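Local coordinates for protein acetyltransferase, GNAT family (Bacillus anthracis str. Sterne, PDB 3FBU) that binds coenzyme A and probably transfers the acetyl group of acetyl-CoA to an amine, as GNAT-family acetyltransferases do, at residues W18-E23 with N67-H72; M31-E36 with T123-N128; I73-Y78 with Q105-Y110; I86-N91 with R133-I138. All blocks are in the same frame, centred on the assembly; numbering follows the deposited sequence.

Interaction 1: residues W18-E23 with N67-H72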
# COMPACT_ATOMS: atom_id res chain seq x y z
N TRP A 18 19.73 -13.72 13.31
CA TRP A 18 19.32 -12.47 13.95
C TRP A 18 19.61 -11.21 13.13
O TRP A 18 18.80 -10.29 13.09
CB TRP A 18 19.85 -12.36 15.39
CG TRP A 18 21.24 -11.91 15.56
CD1 TRP A 18 22.34 -12.70 15.77
CD2 TRP A 18 21.70 -10.56 15.63
NE1 TRP A 18 23.45 -11.93 15.92
CE2 TRP A 18 23.09 -10.61 15.84
CE3 TRP A 18 21.07 -9.31 15.50
CZ2 TRP A 18 23.87 -9.45 15.92
CZ3 TRP A 18 21.84 -8.17 15.58
CH2 TRP A 18 23.22 -8.25 15.80
N GLU A 19 20.75 -11.18 12.44
CA GLU A 19 21.10 -9.98 11.66
C GLU A 19 20.13 -9.71 10.52
O GLU A 19 19.74 -8.56 10.31
CB GLU A 19 22.56 -10.04 11.16
CG GLU A 19 23.57 -9.65 12.26
CD GLU A 19 25.00 -9.47 11.77
OE1 GLU A 19 25.25 -9.54 10.55
OE2 GLU A 19 25.90 -9.26 12.63
N ALA A 20 19.71 -10.75 9.82
CA ALA A 20 18.72 -10.64 8.73
C ALA A 20 17.35 -10.25 9.29
O ALA A 20 16.59 -9.48 8.67
CB ALA A 20 18.64 -11.97 7.97
N VAL A 21 17.01 -10.76 10.46
CA VAL A 21 15.76 -10.35 11.10
C VAL A 21 15.82 -8.88 11.51
O VAL A 21 14.86 -8.12 11.29
CB VAL A 21 15.44 -11.25 12.31
CG1 VAL A 21 14.24 -10.69 13.15
CG2 VAL A 21 15.14 -12.65 11.81
N HIS A 22 16.96 -8.47 12.06
CA HIS A 22 17.13 -7.10 12.52
C HIS A 22 16.92 -6.05 11.41
O HIS A 22 16.47 -4.92 11.64
CB HIS A 22 18.46 -6.93 13.23
CG HIS A 22 18.55 -5.66 13.99
ND1 HIS A 22 17.81 -5.43 15.13
CD2 HIS A 22 19.26 -4.52 13.76
CE1 HIS A 22 18.07 -4.21 15.57
NE2 HIS A 22 18.95 -3.64 14.76
N GLU A 23 17.21 -6.43 10.18
CA GLU A 23 17.04 -5.54 9.04
C GLU A 23 15.61 -4.97 8.99
O GLU A 23 15.39 -3.82 8.59
CB GLU A 23 17.40 -6.29 7.76
CG GLU A 23 17.34 -5.46 6.49
CD GLU A 23 17.76 -6.27 5.26
OE1 GLU A 23 18.06 -7.48 5.41
OE2 GLU A 23 17.81 -5.69 4.15
N ASN A 67 18.51 -18.36 -0.96
CA ASN A 67 18.84 -18.59 0.45
C ASN A 67 18.89 -17.29 1.28
O ASN A 67 19.87 -17.01 1.99
CB ASN A 67 20.16 -19.35 0.56
CG ASN A 67 20.37 -19.92 1.94
OD1 ASN A 67 19.41 -20.11 2.70
ND2 ASN A 67 21.63 -20.20 2.28
N ILE A 68 17.82 -16.50 1.17
CA ILE A 68 17.70 -15.20 1.82
C ILE A 68 16.53 -15.29 2.81
O ILE A 68 15.47 -15.78 2.43
CB ILE A 68 17.37 -14.12 0.78
CG1 ILE A 68 18.59 -13.81 -0.10
CG2 ILE A 68 16.88 -12.80 1.41
CD1 ILE A 68 18.26 -12.82 -1.20
N LEU A 69 16.74 -14.84 4.04
CA LEU A 69 15.65 -14.72 5.04
C LEU A 69 14.90 -13.42 4.77
O LEU A 69 15.45 -12.33 4.87
CB LEU A 69 16.22 -14.73 6.47
CG LEU A 69 15.29 -14.75 7.69
CD1 LEU A 69 15.99 -15.29 8.92
CD2 LEU A 69 14.75 -13.36 7.96
N VAL A 70 13.63 -13.55 4.40
CA VAL A 70 12.84 -12.42 3.99
C VAL A 70 11.78 -12.03 5.02
O VAL A 70 11.13 -11.00 4.87
CB VAL A 70 12.19 -12.71 2.61
CG1 VAL A 70 13.30 -12.91 1.56
CG2 VAL A 70 11.24 -13.93 2.65
N GLY A 71 11.60 -12.84 6.04
CA GLY A 71 10.63 -12.51 7.09
C GLY A 71 10.43 -13.67 8.02
O GLY A 71 11.18 -14.65 8.01
N HIS A 72 9.43 -13.54 8.89
CA HIS A 72 9.04 -14.66 9.73
C HIS A 72 7.52 -14.78 9.88
O HIS A 72 6.75 -13.81 9.72
CB HIS A 72 9.76 -14.62 11.09
CG HIS A 72 9.32 -13.52 12.02
ND1 HIS A 72 9.98 -12.31 12.11
CD2 HIS A 72 8.31 -13.46 12.93
CE1 HIS A 72 9.38 -11.54 13.00
NE2 HIS A 72 8.36 -12.21 13.52
O HOH W 1 15.48 -9.98 6.19
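Ala20 and Val21, on the first helix of the GNAT fold, lie against Leu69 near the start of strand 68-79, so that helix 18-25 rests on one side of the central sheet. Ala20 comes first along the helix. Its CB points toward the strand and meets Leu69 CB at 4.0 Å, with Leu69 CD2 almost as near; the CA atoms of Ala20 and Leu69 are the nearest CA pair of the two segments, 6.3 Å apart. One residue on, Val21 offers a single branch. CG2, set anti to the carbonyl carbon, reaches Leu69 CD2 at 3.9 Å and Leu69 CD1 at 4.0 Å, so it touches both methyls of the leucine. Leu69 in turn carries its CG anti to the backbone N (chi1 -175°), which sends the fork toward the helix, while Pro60 of the adjacent strand 58-63 also touches it. Val21 is buried, with Phe13 and Thr44 packing on it as well. Further along, Glu23 turns to the loop residues Asn91 and Lys93. No direct hydrogen bond joins the two segments; a water bridges them instead, donating to Ala20 O at 2.8 Å and to Leu69 O at 2.7 Å.

Interaction 2: residues M31-E36 with T123-N128. With COA (coenzyme A), chain C.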
# COMPACT_ATOMS: atom_id res chain seq x y z
N MET A 31 7.42 -2.05 12.03
CA MET A 31 6.97 -2.38 13.38
C MET A 31 5.88 -1.43 13.92
O MET A 31 5.52 -1.51 15.09
CB MET A 31 8.18 -2.46 14.32
CG MET A 31 9.27 -3.43 13.83
SD MET A 31 8.79 -5.19 13.87
CE MET A 31 9.24 -5.64 15.53
N LYS A 32 5.33 -0.59 13.06
CA LYS A 32 4.23 0.34 13.39
C LYS A 32 3.07 -0.32 14.16
O LYS A 32 2.61 0.22 15.16
CB LYS A 32 3.71 0.97 12.08
CG LYS A 32 2.30 1.55 12.10
CD LYS A 32 2.28 3.03 12.40
CE LYS A 32 0.87 3.60 12.27
NZ LYS A 32 0.82 4.97 12.86
N TYR A 33 2.63 -1.49 13.70
CA TYR A 33 1.50 -2.17 14.34
C TYR A 33 1.90 -3.27 15.27
O TYR A 33 1.08 -3.98 15.75
CB TYR A 33 0.53 -2.72 13.31
CG TYR A 33 -0.08 -1.69 12.46
CD1 TYR A 33 -1.06 -0.85 12.95
CD2 TYR A 33 0.32 -1.52 11.17
CE1 TYR A 33 -1.62 0.10 12.17
CE2 TYR A 33 -0.24 -0.58 10.39
CZ TYR A 33 -1.19 0.23 10.90
OH TYR A 33 -1.72 1.16 10.12
N ILE A 34 3.17 -3.43 15.49
CA ILE A 34 3.65 -4.45 16.36
C ILE A 34 3.71 -3.80 17.74
O ILE A 34 4.20 -2.72 17.87
CB ILE A 34 5.05 -4.92 16.00
CG1 ILE A 34 5.18 -5.44 14.58
CG2 ILE A 34 5.53 -5.93 16.95
CD1 ILE A 34 4.11 -6.21 14.07
N PRO A 35 3.13 -4.43 18.73
CA PRO A 35 3.10 -3.82 20.06
C PRO A 35 4.47 -3.28 20.52
O PRO A 35 4.53 -2.14 20.88
CB PRO A 35 2.58 -4.95 20.94
CG PRO A 35 1.83 -5.81 20.06
CD PRO A 35 2.53 -5.77 18.75
N GLU A 36 5.54 -4.06 20.45
CA GLU A 36 6.87 -3.57 20.90
C GLU A 36 7.36 -2.28 20.19
O GLU A 36 8.10 -1.47 20.78
CB GLU A 36 7.93 -4.67 20.75
CG GLU A 36 8.38 -5.30 22.10
CD GLU A 36 9.01 -6.69 21.94
OE1 GLU A 36 8.43 -7.51 21.19
OE2 GLU A 36 10.06 -6.96 22.60
N THR A 123 -5.37 -11.46 13.89
CA THR A 123 -5.93 -10.15 14.16
C THR A 123 -5.07 -9.08 13.52
O THR A 123 -3.86 -9.30 13.27
CB THR A 123 -6.02 -9.82 15.66
OG1 THR A 123 -4.72 -9.83 16.24
CG2 THR A 123 -6.88 -10.83 16.38
N CYS A 124 -5.69 -7.96 13.24
CA CYS A 124 -4.92 -6.78 12.84
C CYS A 124 -5.75 -5.51 12.94
O CYS A 124 -6.96 -5.54 13.09
CB CYS A 124 -4.37 -6.92 11.44
SG CYS A 124 -5.61 -6.78 10.19
N GLN A 125 -5.06 -4.37 12.87
CA GLN A 125 -5.74 -3.08 12.80
C GLN A 125 -6.36 -2.89 11.42
O GLN A 125 -5.75 -3.27 10.42
CB GLN A 125 -4.74 -1.95 13.08
CG GLN A 125 -4.56 -1.66 14.56
CD GLN A 125 -4.01 -2.85 15.31
OE1 GLN A 125 -2.86 -3.23 15.12
NE2 GLN A 125 -4.84 -3.45 16.17
N PRO A 126 -7.55 -2.29 11.36
CA PRO A 126 -8.22 -2.05 10.06
C PRO A 126 -7.41 -1.18 9.10
O PRO A 126 -7.55 -1.32 7.90
CB PRO A 126 -9.52 -1.35 10.46
CG PRO A 126 -9.79 -1.87 11.86
CD PRO A 126 -8.41 -1.86 12.48
N GLU A 127 -6.53 -0.36 9.66
CA GLU A 127 -5.64 0.50 8.90
C GLU A 127 -4.52 -0.31 8.21
O GLU A 127 -3.86 0.19 7.29
CB GLU A 127 -5.01 1.54 9.83
CG GLU A 127 -5.99 2.55 10.45
CD GLU A 127 -6.81 2.01 11.63
OE1 GLU A 127 -6.47 0.94 12.22
OE2 GLU A 127 -7.83 2.68 11.98
N ASN A 128 -4.30 -1.55 8.66
CA ASN A 128 -3.19 -2.36 8.18
C ASN A 128 -3.62 -3.20 6.99
O ASN A 128 -3.73 -4.43 7.07
CB ASN A 128 -2.62 -3.23 9.33
CG ASN A 128 -1.24 -3.82 8.98
OD1 ASN A 128 -0.77 -3.70 7.85
ND2 ASN A 128 -0.60 -4.46 9.95
N1A COA C . -3.23 -0.91 0.10
C2A COA C . -4.00 -1.94 -0.38
N3A COA C . -3.43 -3.16 -0.62
C4A COA C . -2.11 -3.34 -0.36
C5A COA C . -1.32 -2.31 0.13
C6A COA C . -1.90 -1.07 0.39
N6A COA C . -1.18 -0.07 0.89
N7A COA C . -0.08 -2.79 0.28
C8A COA C . -0.05 -4.08 -0.11
N9A COA C . -1.31 -4.43 -0.52
C1B COA C . -1.82 -5.75 -0.89
C2B COA C . -1.06 -6.39 -2.06
O2B COA C . -1.53 -5.92 -3.32
C3B COA C . -1.38 -7.85 -1.80
O3B COA C . -2.66 -8.18 -2.31
P3B COA C . -2.90 -8.78 -3.79
O7A COA C . -4.29 -9.33 -3.91
O8A COA C . -2.65 -7.67 -4.78
O9A COA C . -1.89 -9.89 -3.98
C4B COA C . -1.39 -7.95 -0.27
O4B COA C . -1.69 -6.66 0.20
C5B COA C . -0.06 -8.38 0.32
O5B COA C . 0.13 -9.74 -0.03
P1A COA C . 1.59 -10.39 -0.01
O1A COA C . 2.37 -9.91 -1.22
O2A COA C . 1.47 -11.86 0.07
O3A COA C . 2.18 -9.83 1.38
P2A COA C . 3.68 -9.31 1.65
O4A COA C . 4.65 -10.40 1.25
O5A COA C . 3.88 -7.96 0.95
O6A COA C . 3.63 -9.11 3.25
CBP COA C . 2.93 -8.15 5.32
CCP COA C . 2.50 -8.59 3.92
CDP COA C . 3.62 -9.38 5.94
CEP COA C . 1.63 -7.75 6.01
CAP COA C . 3.91 -6.94 5.21
OAP COA C . 3.26 -5.79 4.70
C9P COA C . 4.49 -6.54 6.54
O9P COA C . 5.52 -7.27 7.08
N8P COA C . 3.94 -5.54 7.23
C7P COA C . 4.58 -5.01 8.43
C6P COA C . 4.42 -5.91 9.65
C5P COA C . 2.95 -6.10 10.02
O5P COA C . 2.16 -5.13 10.19
N4P COA C . 2.57 -7.35 10.18
C3P COA C . 1.16 -7.70 10.41
C2P COA C . 0.70 -7.54 11.85
S1P COA C . -0.98 -8.20 12.05
O HOH W 2 -1.35 -4.10 17.24
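The backbones approach as two type I turns, Met31 to Ile34 and Gln125 to Asn128, whose nearest CA atoms, those of Tyr33 and Gln125, are 7.5 Å apart. Tyr33 carries the contact. With CG anti to the carbonyl carbon (chi1 -61°), its ring lies against Gln125, Glu127 and Asn128. Asn128 lies over one face, toward the rim: its CB is 4.0 Å from the ring centroid, a CH-pi contact, and the amide is turned only 19° from the ring plane. The opposite face is covered by CG of Lys32, the residue just before it. Gln125 comes in obliquely along the CD1 and CE1 side, its CB 3.8 Å from Tyr33 CD1, and the phenol oxygen reaches Glu127 CB at 3.3 Å. In the GNAT fold this is the edge of the cofactor cleft, where strand 119-124 gives way to helix 129-137 with Asn128 as its N-cap. The amide of Asn128 also holds the cofactor, its ND2 donating to the pantetheine carbonyl O5P of coenzyme A at 2.9 Å (N-H...O 152°). Nearby, Thr123 O and Cys124 CB approach the thiol sulfur S1P. Gln125 is secured at both ends of its amide: NE2 bonds to Asp158 O on strand 155-165, while OE1 accepts from a water that also donates to Tyr33 O.

Interaction 3: residues I73-Y78 with Q105-Y110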
# COMPACT_ATOMS: atom_id res chain seq x y z
N ILE A 73 7.11 -16.02 10.11
CA ILE A 73 5.73 -16.37 10.43
C ILE A 73 5.60 -16.55 11.94
O ILE A 73 6.43 -17.23 12.59
CB ILE A 73 5.31 -17.68 9.70
CG1 ILE A 73 5.11 -17.44 8.19
CG2 ILE A 73 4.07 -18.30 10.36
CD1 ILE A 73 3.89 -16.59 7.79
N VAL A 74 4.55 -15.93 12.47
CA VAL A 74 4.13 -16.11 13.85
C VAL A 74 3.11 -17.25 13.86
O VAL A 74 2.15 -17.22 13.10
CB VAL A 74 3.51 -14.82 14.40
CG1 VAL A 74 3.22 -14.95 15.88
CG2 VAL A 74 4.43 -13.59 14.16
N PHE A 75 3.35 -18.27 14.68
CA PHE A 75 2.40 -19.41 14.76
C PHE A 75 2.49 -20.10 16.13
O PHE A 75 3.50 -20.70 16.44
CB PHE A 75 2.65 -20.38 13.61
CG PHE A 75 1.54 -21.37 13.38
CD1 PHE A 75 0.25 -20.95 13.10
CD2 PHE A 75 1.80 -22.72 13.44
CE1 PHE A 75 -0.76 -21.85 12.85
CE2 PHE A 75 0.77 -23.64 13.18
CZ PHE A 75 -0.50 -23.19 12.91
N HIS A 76 1.44 -19.98 16.93
CA HIS A 76 1.44 -20.49 18.30
C HIS A 76 0.04 -20.78 18.83
O HIS A 76 -0.94 -20.26 18.33
CB HIS A 76 2.15 -19.52 19.26
CG HIS A 76 1.58 -18.14 19.30
ND1 HIS A 76 0.46 -17.80 20.03
CD2 HIS A 76 1.98 -16.99 18.69
CE1 HIS A 76 0.20 -16.51 19.89
NE2 HIS A 76 1.10 -16.00 19.07
N LYS A 77 -0.01 -21.58 19.88
CA LYS A 77 -1.27 -21.85 20.58
C LYS A 77 -1.99 -20.58 21.01
O LYS A 77 -1.36 -19.63 21.47
CB LYS A 77 -1.01 -22.76 21.80
CG LYS A 77 -0.43 -24.10 21.42
CD LYS A 77 -0.23 -25.01 22.65
CE LYS A 77 0.42 -26.33 22.23
NZ LYS A 77 -0.22 -27.00 21.02
N TYR A 78 -3.31 -20.59 20.83
CA TYR A 78 -4.19 -19.47 21.13
C TYR A 78 -5.26 -19.87 22.13
O TYR A 78 -5.42 -19.21 23.12
CB TYR A 78 -4.82 -18.95 19.86
CG TYR A 78 -5.75 -17.80 20.07
CD1 TYR A 78 -5.26 -16.53 20.30
CD2 TYR A 78 -7.12 -17.97 20.03
CE1 TYR A 78 -6.09 -15.46 20.48
CE2 TYR A 78 -7.98 -16.91 20.24
CZ TYR A 78 -7.45 -15.66 20.45
OH TYR A 78 -8.28 -14.59 20.65
N GLN A 105 -0.17 -19.47 3.77
CA GLN A 105 -0.97 -20.57 3.20
C GLN A 105 -0.37 -21.93 3.57
O GLN A 105 -1.07 -22.85 4.02
CB GLN A 105 -1.11 -20.42 1.66
CG GLN A 105 -2.05 -21.43 0.96
CD GLN A 105 -2.27 -21.12 -0.53
OE1 GLN A 105 -1.80 -20.08 -1.05
NE2 GLN A 105 -3.00 -22.01 -1.22
N ALA A 106 0.93 -22.05 3.38
CA ALA A 106 1.68 -23.25 3.72
C ALA A 106 1.61 -23.60 5.20
O ALA A 106 1.52 -24.76 5.56
CB ALA A 106 3.15 -23.08 3.28
N THR A 107 1.65 -22.59 6.06
CA THR A 107 1.51 -22.79 7.50
C THR A 107 0.13 -23.31 7.88
O THR A 107 0.03 -24.25 8.65
CB THR A 107 1.86 -21.48 8.26
OG1 THR A 107 3.17 -21.03 7.86
CG2 THR A 107 1.81 -21.69 9.80
N LEU A 108 -0.94 -22.72 7.32
CA LEU A 108 -2.30 -23.22 7.56
C LEU A 108 -2.40 -24.69 7.20
O LEU A 108 -2.94 -25.48 7.94
CB LEU A 108 -3.34 -22.41 6.77
CG LEU A 108 -3.51 -20.93 7.06
CD1 LEU A 108 -4.54 -20.28 6.10
CD2 LEU A 108 -3.88 -20.64 8.50
N LYS A 109 -1.88 -25.04 6.03
CA LYS A 109 -1.92 -26.41 5.54
C LYS A 109 -1.23 -27.39 6.49
O LYS A 109 -1.77 -28.44 6.83
CB LYS A 109 -1.23 -26.48 4.16
CG LYS A 109 -1.96 -25.74 3.05
CD LYS A 109 -1.21 -25.81 1.66
CE LYS A 109 -1.93 -25.09 0.49
NZ LYS A 109 -1.20 -25.13 -0.84
N TYR A 110 -0.05 -27.00 6.94
CA TYR A 110 0.69 -27.75 7.97
C TYR A 110 -0.11 -27.86 9.26
O TYR A 110 -0.23 -28.95 9.81
CB TYR A 110 2.02 -27.08 8.23
CG TYR A 110 2.93 -27.81 9.20
CD1 TYR A 110 3.73 -28.86 8.77
CD2 TYR A 110 3.02 -27.41 10.52
CE1 TYR A 110 4.58 -29.52 9.66
CE2 TYR A 110 3.87 -28.06 11.42
CZ TYR A 110 4.64 -29.11 10.97
OH TYR A 110 5.48 -29.74 11.85
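Thr107 sets its methyl squarely on the ring of Phe75, with CG2 3.6 Å from the ring centroid and only 12° off the normal. The methyl is nearly centred, within van der Waals reach of all six ring carbons, the closest being Phe75 CG; this is a CH-pi contact over a face. The first torsions of both residues set this up. Phe75 carries CG anti to its own backbone N (chi1 -165°), which swings the ring out from the strand toward the helix, and on Thr107 the methyl rather than the hydroxyl is the branch anti to the backbone N. The hydroxyl is thereby turned to Ile73, two residues earlier on the strand, whose CG2 lies 3.8 Å from Thr107 OG1. Ile73 CG2 is a methyl, so this is van der Waals packing; OG1 is hydrogen-bonded to Ala103 O, one turn back in its own helix. One threonine side chain thus divides its branches between two strand residues: methyl to the aromatic ring, oxygen side to the isoleucine. Helix 99-114 packs here against strand 68-79 of the GNAT sheet, and Thr107 also touches Ile86 of neighbouring strand 83-90. Phe75 also touches Phe59 of strand 58-63, Tyr84 and Ile86 of strand 83-90, Ile120 of strand 119-124 and Leu117 in the loop that follows the helix.

Interaction 4: residues I86-N91 with R133-I138. With COA (coenzyme A), chain C.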
# COMPACT_ATOMS: atom_id res chain seq x y z
N ILE A 86 -1.99 -17.03 13.97
CA ILE A 86 -0.98 -16.83 12.91
C ILE A 86 -0.79 -15.33 12.67
O ILE A 86 -1.72 -14.53 12.82
CB ILE A 86 -1.37 -17.59 11.59
CG1 ILE A 86 -0.21 -17.69 10.56
CG2 ILE A 86 -2.63 -16.96 10.96
CD1 ILE A 86 -0.49 -18.70 9.40
N GLY A 87 0.43 -14.99 12.24
CA GLY A 87 0.83 -13.65 11.89
C GLY A 87 2.09 -13.70 11.07
O GLY A 87 2.59 -14.79 10.75
N TRP A 88 2.64 -12.52 10.78
CA TRP A 88 3.70 -12.41 9.78
C TRP A 88 4.37 -11.06 9.90
O TRP A 88 3.69 -10.08 10.10
CB TRP A 88 3.10 -12.56 8.37
CG TRP A 88 1.69 -12.07 8.27
CD1 TRP A 88 1.25 -10.78 8.22
CD2 TRP A 88 0.52 -12.89 8.24
NE1 TRP A 88 -0.13 -10.74 8.15
CE2 TRP A 88 -0.60 -12.02 8.15
CE3 TRP A 88 0.31 -14.26 8.27
CZ2 TRP A 88 -1.90 -12.50 8.14
CZ3 TRP A 88 -0.97 -14.73 8.25
CH2 TRP A 88 -2.06 -13.86 8.17
N VAL A 89 5.69 -11.02 9.75
CA VAL A 89 6.46 -9.78 9.69
C VAL A 89 7.56 -10.01 8.65
O VAL A 89 8.34 -10.96 8.77
CB VAL A 89 7.11 -9.41 11.04
CG1 VAL A 89 7.82 -8.04 10.94
CG2 VAL A 89 6.05 -9.48 12.24
N PHE A 90 7.60 -9.14 7.64
CA PHE A 90 8.47 -9.33 6.48
C PHE A 90 9.31 -8.09 6.23
O PHE A 90 9.02 -7.00 6.73
CB PHE A 90 7.64 -9.69 5.22
CG PHE A 90 7.31 -11.15 5.14
CD1 PHE A 90 6.42 -11.72 6.03
CD2 PHE A 90 7.89 -11.95 4.20
CE1 PHE A 90 6.14 -13.04 5.98
CE2 PHE A 90 7.60 -13.27 4.13
CZ PHE A 90 6.72 -13.83 5.02
N ASN A 91 10.40 -8.31 5.51
CA ASN A 91 11.34 -7.30 5.10
C ASN A 91 10.74 -6.54 3.92
O ASN A 91 10.40 -7.17 2.90
CB ASN A 91 12.66 -7.98 4.69
CG ASN A 91 13.77 -6.99 4.36
OD1 ASN A 91 13.54 -5.94 3.76
ND2 ASN A 91 14.99 -7.35 4.75
N ARG A 133 -5.33 -8.20 3.89
CA ARG A 133 -5.34 -8.79 2.57
C ARG A 133 -4.69 -10.16 2.54
O ARG A 133 -5.19 -11.05 1.88
CB ARG A 133 -4.77 -7.84 1.52
CG ARG A 133 -5.79 -6.78 1.08
CD ARG A 133 -6.97 -7.42 0.32
NE ARG A 133 -6.53 -8.18 -0.85
CZ ARG A 133 -7.08 -9.30 -1.32
NH1 ARG A 133 -8.08 -9.90 -0.71
NH2 ARG A 133 -6.58 -9.87 -2.42
N VAL A 134 -3.60 -10.35 3.27
CA VAL A 134 -3.04 -11.70 3.38
C VAL A 134 -4.09 -12.65 3.97
O VAL A 134 -4.31 -13.77 3.48
CB VAL A 134 -1.79 -11.72 4.22
CG1 VAL A 134 -1.34 -13.17 4.45
CG2 VAL A 134 -0.70 -10.90 3.56
N MET A 135 -4.77 -12.21 5.03
CA MET A 135 -5.77 -13.05 5.69
C MET A 135 -6.83 -13.51 4.70
O MET A 135 -7.18 -14.70 4.64
CB MET A 135 -6.41 -12.32 6.88
CG MET A 135 -5.42 -11.98 8.01
SD MET A 135 -6.09 -10.90 9.33
CE MET A 135 -4.52 -10.49 10.03
N GLU A 136 -7.32 -12.58 3.90
CA GLU A 136 -8.35 -12.89 2.92
C GLU A 136 -7.84 -13.83 1.83
O GLU A 136 -8.50 -14.82 1.50
CB GLU A 136 -8.86 -11.59 2.29
CG GLU A 136 -9.62 -10.70 3.31
CD GLU A 136 -10.14 -9.38 2.76
OE1 GLU A 136 -9.66 -8.91 1.69
OE2 GLU A 136 -10.99 -8.79 3.48
N LYS A 137 -6.66 -13.54 1.32
CA LYS A 137 -6.05 -14.32 0.24
C LYS A 137 -5.87 -15.79 0.61
O LYS A 137 -5.99 -16.69 -0.25
CB LYS A 137 -4.69 -13.73 -0.14
CG LYS A 137 -4.76 -12.35 -0.81
CD LYS A 137 -3.42 -11.62 -0.76
CE LYS A 137 -2.34 -12.23 -1.70
NZ LYS A 137 -2.87 -12.65 -3.01
N ILE A 138 -5.57 -16.06 1.87
CA ILE A 138 -5.33 -17.42 2.30
C ILE A 138 -6.60 -18.14 2.78
O ILE A 138 -6.55 -19.29 3.21
CB ILE A 138 -4.17 -17.50 3.37
CG1 ILE A 138 -4.57 -16.84 4.70
CG2 ILE A 138 -2.86 -16.92 2.79
CD1 ILE A 138 -3.45 -16.78 5.71
N1A COA C . -3.23 -0.91 0.10
C2A COA C . -4.00 -1.94 -0.38
N3A COA C . -3.43 -3.16 -0.62
C4A COA C . -2.11 -3.34 -0.36
C5A COA C . -1.32 -2.31 0.13
C6A COA C . -1.90 -1.07 0.39
N6A COA C . -1.18 -0.07 0.89
N7A COA C . -0.08 -2.79 0.28
C8A COA C . -0.05 -4.08 -0.11
N9A COA C . -1.31 -4.43 -0.52
C1B COA C . -1.82 -5.75 -0.89
C2B COA C . -1.06 -6.39 -2.06
O2B COA C . -1.53 -5.92 -3.32
C3B COA C . -1.38 -7.85 -1.80
O3B COA C . -2.66 -8.18 -2.31
P3B COA C . -2.90 -8.78 -3.79
O7A COA C . -4.29 -9.33 -3.91
O8A COA C . -2.65 -7.67 -4.78
O9A COA C . -1.89 -9.89 -3.98
C4B COA C . -1.39 -7.95 -0.27
O4B COA C . -1.69 -6.66 0.20
C5B COA C . -0.06 -8.38 0.32
O5B COA C . 0.13 -9.74 -0.03
P1A COA C . 1.59 -10.39 -0.01
O1A COA C . 2.37 -9.91 -1.22
O2A COA C . 1.47 -11.86 0.07
O3A COA C . 2.18 -9.83 1.38
P2A COA C . 3.68 -9.31 1.65
O4A COA C . 4.65 -10.40 1.25
O5A COA C . 3.88 -7.96 0.95
O6A COA C . 3.63 -9.11 3.25
CBP COA C . 2.93 -8.15 5.32
CCP COA C . 2.50 -8.59 3.92
CDP COA C . 3.62 -9.38 5.94
CEP COA C . 1.63 -7.75 6.01
CAP COA C . 3.91 -6.94 5.21
OAP COA C . 3.26 -5.79 4.70
C9P COA C . 4.49 -6.54 6.54
O9P COA C . 5.52 -7.27 7.08
N8P COA C . 3.94 -5.54 7.23
C7P COA C . 4.58 -5.01 8.43
C6P COA C . 4.42 -5.91 9.65
C5P COA C . 2.95 -6.10 10.02
O5P COA C . 2.16 -5.13 10.19
N4P COA C . 2.57 -7.35 10.18
C3P COA C . 1.16 -7.70 10.41
C2P COA C . 0.70 -7.54 11.85
S1P COA C . -0.98 -8.20 12.05
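Trp88, on the central strand 83-90 of the GNAT fold, presses its indole against helix 129-137, and coenzyme A lies beside the pair. The packing is tight around the six-membered ring. Val134 CG1 sits over one face, 3.8 Å from the centroid and 12° off the normal, while Met135 CG comes in at the edge, in the ring plane, 3.6 Å from Trp88 CZ2. Ile138 CD1 closes obliquely on Trp88 CH2 at 4.1 Å. Trp88 takes an unusual chi1 of 30°, with CG between the backbone N and the carbonyl carbon, and its NE1 donates to Ser131 OG. Trp88, Val134, Met135 and Ile138 are all buried. On the looser side the cofactor bonds to both segments. On the strand, Trp88 O accepts from N4P of the pantetheine arm, and Phe90 N donates to O9P. On the helix, the more exposed side carries charged side chains: Lys137 NZ donates to the 3'-phosphate oxygen O9A, and Arg133 is held flat between Glu136 and the same phosphate. Arg133 NH1 forms a salt bridge with Glu136 OE1, using the anti lone pair of that oxygen, while Arg133 NH2 donates to phosphate oxygen O7A at 2.8 Å.

From the N terminus, helix 18-25 opens interaction 1, which closes on the start of strand 68-79. The loop 31-36 sets off next, and its partner comes only at 123-128, so interactions 1 and 2 cross. Interaction 3 starts where interaction 1 ends on the same strand and closes on helix 99-114, nested wholly inside the loop of interaction 2. Interaction 4 leaves strand 83-90 before interaction 3 has closed and ends on helix 129-137, crossing both 2 and 3. Strands 68-79 and 83-90, neighbours in the sheet, join 1, 3 and 4 through backbone bonds; these three contacts dock helices 18-25, 99-114 and 129-137 on one sheet, and interactions 2 and 4 share the coenzyme.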